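Local coordinates for C-type lectin domain family 4, member a4 (Mus musculus, PDB 3VYK), which binds N-glycans bearing a bisecting N-acetylglucosamine through the calcium-dependent C-type lectin domain of an inhibitory receptor of dendritic cells, at residues A[50-53]-A[54-57]. Sequence-based numbering, arbitrary orientation.
Sequences FITS and NLNT
With CG set anti to the carbonyl carbon (chi1 -56°), Leu55 lays its side chain back along residues 51-52. There its CD1 lies 4.2 Å from Ile51 CG2, the two side chains side by side and pointing the same way. Leu55 CG sits 3.3 Å from Ile51 O, so the branch point meets the carbonyl oxygen while CD1 meets the methyl.

The backbone turns off the helix through two bonds that each span three residues. Asn54 N donates to Ile51 O over 3.0 Å (N-H...O 149°), and Leu55 N reaches Thr52 O over 3.1 Å in a straighter bond (162°). Both have the i to i-3 spacing of tight turns. Ser53 OG, held between its backbone N and carbonyl carbon by a chi1 near +60°, folds back to donate to Phe50 O at 2.8 Å. One terminal atom of the Asn54 amide sits over a face of the Phe50 ring, toward the rim, the ring and amide planes being far from parallel.

Phe50 also stacks on Phe10, while Ile51, Thr52 and Leu55 all rest on Ile103 of strand 100-106. The geometry is that of two overlapping i to i-3 turns, type I-like, here where helix 45-53 of the C-type lectin fold gives way to the loop before strand 61-67, away from the calcium site.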
ATOM      1  N   PHE A  50      -9.096  -4.338  -6.707  1.00 12.61           N
ATOM      2  CA  PHE A  50      -8.346  -5.558  -6.994  1.00 13.06           C
ATOM      3  C   PHE A  50      -7.480  -5.929  -5.786  1.00 13.22           C
ATOM      4  O   PHE A  50      -7.474  -7.075  -5.343  1.00 13.28           O
ATOM      5  CB  PHE A  50      -7.480  -5.433  -8.255  1.00 13.34           C
ATOM      6  CG  PHE A  50      -6.534  -6.595  -8.431  1.00 13.59           C
ATOM      7  CD1 PHE A  50      -5.211  -6.526  -7.974  1.00 14.17           C
ATOM      8  CD2 PHE A  50      -6.985  -7.786  -9.008  1.00 14.56           C
ATOM      9  CE1 PHE A  50      -4.362  -7.613  -8.112  1.00 14.75           C
ATOM     10  CE2 PHE A  50      -6.141  -8.860  -9.146  1.00 14.94           C
ATOM     11  CZ  PHE A  50      -4.834  -8.782  -8.690  1.00 14.98           C
ATOM     12  N   ILE A  51      -6.749  -4.950  -5.263  1.00 13.01           N
ATOM     13  CA  ILE A  51      -5.848  -5.214  -4.150  1.00 13.73           C
ATOM     14  C   ILE A  51      -6.626  -5.693  -2.927  1.00 13.78           C
ATOM     15  O   ILE A  51      -6.286  -6.738  -2.352  1.00 14.72           O
ATOM     16  CB  ILE A  51      -4.978  -3.988  -3.822  1.00 13.80           C
ATOM     17  CG1 ILE A  51      -3.969  -3.737  -4.951  1.00 13.85           C
ATOM     18  CG2 ILE A  51      -4.261  -4.173  -2.483  1.00 14.60           C
ATOM     19  CD1 ILE A  51      -3.456  -2.314  -5.003  1.00 14.35           C
ATOM     20  N   THR A  52      -7.683  -4.981  -2.548  1.00 13.81           N
ATOM     21  CA  THR A  52      -8.396  -5.362  -1.320  1.00 14.18           C
ATOM     22  C   THR A  52      -9.089  -6.727  -1.402  1.00 15.11           C
ATOM     23  O   THR A  52      -9.239  -7.401  -0.389  1.00 15.53           O
ATOM     24  CB  THR A  52      -9.368  -4.277  -0.820  1.00 14.31           C
ATOM     25  OG1 THR A  52     -10.434  -4.103  -1.761  1.00 14.69           O
ATOM     26  CG2 THR A  52      -8.635  -2.969  -0.597  1.00 13.83           C
ATOM     27  N   SER A  53      -9.480  -7.140  -2.605  1.00 15.65           N
ATOM     28  CA  SER A  53     -10.059  -8.473  -2.796  1.00 16.44           C
ATOM     29  C   SER A  53      -9.102  -9.584  -2.355  1.00 17.44           C
ATOM     30  O   SER A  53      -9.543 -10.687  -2.023  1.00 19.03           O
ATOM     31  CB  SER A  53     -10.479  -8.675  -4.262  1.00 17.06           C
ATOM     32  OG  SER A  53      -9.394  -9.077  -5.068  1.00 20.41           O
ATOM     33  N   ASN A  54      -7.806  -9.277  -2.367  1.00 17.49           N
ATOM     34  CA  ASN A  54      -6.738 -10.221  -2.055  1.00 18.36           C
ATOM     35  C   ASN A  54      -6.221 -10.163  -0.609  1.00 18.70           C
ATOM     36  O   ASN A  54      -5.268 -10.866  -0.268  1.00 20.47           O
ATOM     37  CB  ASN A  54      -5.577 -10.004  -3.028  1.00 19.88           C
ATOM     38  CG  ASN A  54      -5.871 -10.547  -4.411  1.00 21.60           C
ATOM     39  OD1 ASN A  54      -6.255  -9.809  -5.322  1.00 22.02           O
ATOM     40  ND2 ASN A  54      -5.699 -11.848  -4.572  1.00 23.29           N
ATOM     41  N   LEU A  55      -6.847  -9.337   0.228  1.00 17.67           N
ATOM     42  CA  LEU A  55      -6.333  -9.070   1.578  1.00 18.31           C
ATOM     43  C   LEU A  55      -7.139  -9.717   2.697  1.00 18.86           C
ATOM     44  O   LEU A  55      -8.342  -9.950   2.566  1.00 20.06           O
ATOM     45  CB  LEU A  55      -6.280  -7.560   1.827  1.00 17.36           C
ATOM     46  CG  LEU A  55      -5.486  -6.686   0.861  1.00 16.73           C
ATOM     47  CD1 LEU A  55      -5.578  -5.243   1.321  1.00 16.15           C
ATOM     48  CD2 LEU A  55      -4.034  -7.124   0.723  1.00 16.40           C
ATOM     49  N   ASN A  56      -6.463  -9.964   3.819  1.00 19.92           N
ATOM     50  CA  ASN A  56      -7.109 -10.458   5.024  1.00 21.59           C
ATOM     51  C   ASN A  56      -7.662  -9.286   5.827  1.00 21.48           C
ATOM     52  O   ASN A  56      -6.926  -8.337   6.132  1.00 21.80           O
ATOM     53  CB  ASN A  56      -6.094 -11.246   5.856  1.00 22.46           C
ATOM     54  CG  ASN A  56      -6.740 -12.045   6.976  1.00 24.53           C
ATOM     55  OD1 ASN A  56      -7.485 -11.509   7.793  1.00 25.73           O
ATOM     56  ND2 ASN A  56      -6.455 -13.344   7.009  1.00 27.12           N
ATOM     57  N   THR A  57      -8.946  -9.344   6.177  1.00 21.58           N
ATOM     58  CA  THR A  57      -9.585  -8.231   6.892  0.70 21.45           C
ATOM     59  C   THR A  57      -9.035  -7.992   8.305  1.00 21.56           C
ATOM     60  O   THR A  57      -9.280  -6.939   8.884  1.00 22.13           O
ATOM     61  CB  THR A  57     -11.123  -8.361   6.949  1.00 22.97           C
ATOM     62  OG1 THR A  57     -11.483  -9.525   7.701  1.00 23.91           O
ATOM     63  CG2 THR A  57     -11.703  -8.459   5.545  1.00 22.57           C
TER